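Long-range contact in m3DLH protein (Halieaceae bacterium, PDB 7JKA), which probably hydrolyses ester or lactone substrates such as dienelactones, as an alpha/beta-hydrolase fold enzyme of the dienelactone hydrolase family: residues T26-E31 and A74-G79. Numbering follows the deposited sequence.
Sequences TQFVGE and AADLHG
In Asp-76, chi1 174° sets CG anti to the backbone N, and from there OD2 reaches the N-H of Val-29; chi1 -62° puts CG of Phe-28 beside its own N, and the ring lies against the backbone of residues 76-79. Here a side-chain carboxylate takes up a strand N-H beyond the last bridge between the two segments. That bridge is the antiparallel hydrogen-bonded pair Glu-31 and Ala-74, Glu-31 N to Ala-74 O at 3.1 Å and Ala-74 N to Glu-31 O at 2.8 Å. Beyond it, Asp-76 OD2 accepts from Val-29 N at 2.9 Å through its anti lone pair, and also from Gly-81 N. Asp-76 OD1 accepts from His-78 N, an Asx turn, and from Gly-79 N, the wider Asx motif, each at 3.0 Å and both from above the same face of the carboxylate. Phe-28 CD1 lies 3.4 Å from Asp-76 O, and Thr-26 CG2 rests over one ring face, near the rim. An alanine in place of Asp-76 would probably leave Val-29 N without its acceptor and free the turn at His-78 and Gly-79 to shift. Four backbone N-H groups thus join loop to strand 27-35 and are likely to stabilise the buried negative charge.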
loop_
_atom_site.group_PDB
_atom_site.type_symbol
_atom_site.label_atom_id
_atom_site.label_comp_id
_atom_site.label_asym_id
_atom_site.label_seq_id
_atom_site.Cartn_x
_atom_site.Cartn_y
_atom_site.Cartn_z
ATOM N N THR A 26 -5.859 16.213 -10.612
ATOM C CA THR A 26 -6.157 15.010 -11.358
ATOM C C THR A 26 -7.442 14.407 -10.828
ATOM O O THR A 26 -7.718 14.462 -9.627
ATOM C CB THR A 26 -4.993 14.022 -11.206
ATOM O OG1 THR A 26 -3.797 14.623 -11.737
ATOM C CG2 THR A 26 -5.274 12.702 -11.909
ATOM N N GLN A 27 -8.217 13.821 -11.733
ATOM C CA GLN A 27 -9.426 13.105 -11.365
ATOM C C GLN A 27 -9.086 11.630 -11.185
ATOM O O GLN A 27 -8.570 11.003 -12.113
ATOM C CB GLN A 27 -10.481 13.285 -12.452
ATOM C CG GLN A 27 -11.734 12.492 -12.229
ATOM C CD GLN A 27 -12.455 12.917 -10.979
ATOM O OE1 GLN A 27 -12.753 14.100 -10.793
ATOM N NE2 GLN A 27 -12.739 11.955 -10.107
ATOM N N PHE A 28 -9.368 11.083 -9.996
ATOM C CA PHE A 28 -9.066 9.699 -9.664
ATOM C C PHE A 28 -10.352 8.899 -9.513
ATOM O O PHE A 28 -11.407 9.445 -9.172
ATOM C CB PHE A 28 -8.270 9.594 -8.348
ATOM C CG PHE A 28 -6.935 10.267 -8.397
ATOM C CD1 PHE A 28 -5.863 9.659 -9.047
ATOM C CD2 PHE A 28 -6.737 11.496 -7.793
ATOM C CE1 PHE A 28 -4.628 10.291 -9.122
ATOM C CE2 PHE A 28 -5.491 12.141 -7.868
ATOM C CZ PHE A 28 -4.434 11.525 -8.518
ATOM N N VAL A 29 -10.252 7.601 -9.780
ATOM C CA VAL A 29 -11.391 6.692 -9.701
ATOM C C VAL A 29 -10.920 5.471 -8.934
ATOM O O VAL A 29 -10.151 4.663 -9.469
ATOM C CB VAL A 29 -11.924 6.307 -11.083
ATOM C CG1 VAL A 29 -13.193 5.493 -10.924
ATOM C CG2 VAL A 29 -12.180 7.568 -11.930
ATOM N N GLY A 30 -11.348 5.363 -7.674
ATOM C CA GLY A 30 -11.035 4.237 -6.831
ATOM C C GLY A 30 -12.257 3.368 -6.607
ATOM O O GLY A 30 -13.298 3.528 -7.252
ATOM N N GLU A 31 -12.108 2.428 -5.686
ATOM C CA GLU A 31 -13.176 1.482 -5.403
ATOM C C GLU A 31 -13.165 1.155 -3.918
ATOM O O GLU A 31 -12.141 0.709 -3.385
ATOM C CB GLU A 31 -13.009 0.224 -6.268
ATOM C CG GLU A 31 -14.187 -0.724 -6.224
ATOM C CD GLU A 31 -14.043 -1.836 -7.237
ATOM O OE1 GLU A 31 -13.303 -2.780 -6.969
ATOM O OE2 GLU A 31 -14.669 -1.763 -8.320
ATOM N N ALA A 74 -9.466 0.745 -2.612
ATOM C CA ALA A 74 -8.461 0.491 -3.638
ATOM C C ALA A 74 -8.209 1.798 -4.393
ATOM O O ALA A 74 -9.129 2.355 -5.007
ATOM C CB ALA A 74 -8.952 -0.617 -4.566
ATOM N N ALA A 75 -6.978 2.283 -4.351
ATOM C CA ALA A 75 -6.639 3.607 -4.849
ATOM C C ALA A 75 -6.179 3.591 -6.302
ATOM O O ALA A 75 -5.588 2.622 -6.792
ATOM C CB ALA A 75 -5.527 4.232 -4.008
ATOM N N ASP A 76 -6.415 4.716 -6.968
ATOM C CA ASP A 76 -6.000 4.951 -8.349
ATOM C C ASP A 76 -4.671 5.712 -8.331
ATOM O O ASP A 76 -4.600 6.803 -7.763
ATOM C CB ASP A 76 -7.128 5.748 -9.014
ATOM C CG ASP A 76 -6.822 6.213 -10.435
ATOM O OD1 ASP A 76 -5.771 5.875 -11.015
ATOM O OD2 ASP A 76 -7.693 6.930 -10.975
ATOM N N LEU A 77 -3.617 5.147 -8.948
ATOM C CA LEU A 77 -2.318 5.811 -8.921
ATOM C C LEU A 77 -2.143 6.849 -10.014
ATOM O O LEU A 77 -1.238 7.689 -9.906
ATOM C CB LEU A 77 -1.183 4.798 -9.077
ATOM C CG LEU A 77 -0.989 3.806 -7.930
ATOM C CD1 LEU A 77 0.115 2.827 -8.305
ATOM C CD2 LEU A 77 -0.656 4.556 -6.626
ATOM N N HIS A 78 -2.938 6.793 -11.082
ATOM C CA HIS A 78 -2.593 7.501 -12.311
ATOM C C HIS A 78 -3.616 8.520 -12.750
ATOM O O HIS A 78 -3.260 9.470 -13.470
ATOM C CB HIS A 78 -2.392 6.503 -13.455
ATOM C CG HIS A 78 -1.400 5.442 -13.122
ATOM N ND1 HIS A 78 -0.161 5.733 -12.589
ATOM C CD2 HIS A 78 -1.464 4.093 -13.218
ATOM C CE1 HIS A 78 0.498 4.607 -12.376
ATOM N NE2 HIS A 78 -0.266 3.598 -12.763
ATOM N N GLY A 79 -4.854 8.347 -12.361
ATOM C CA GLY A 79 -5.941 9.211 -12.755
ATOM C C GLY A 79 -6.869 8.503 -13.718
ATOM O O GLY A 79 -6.442 7.706 -14.563
#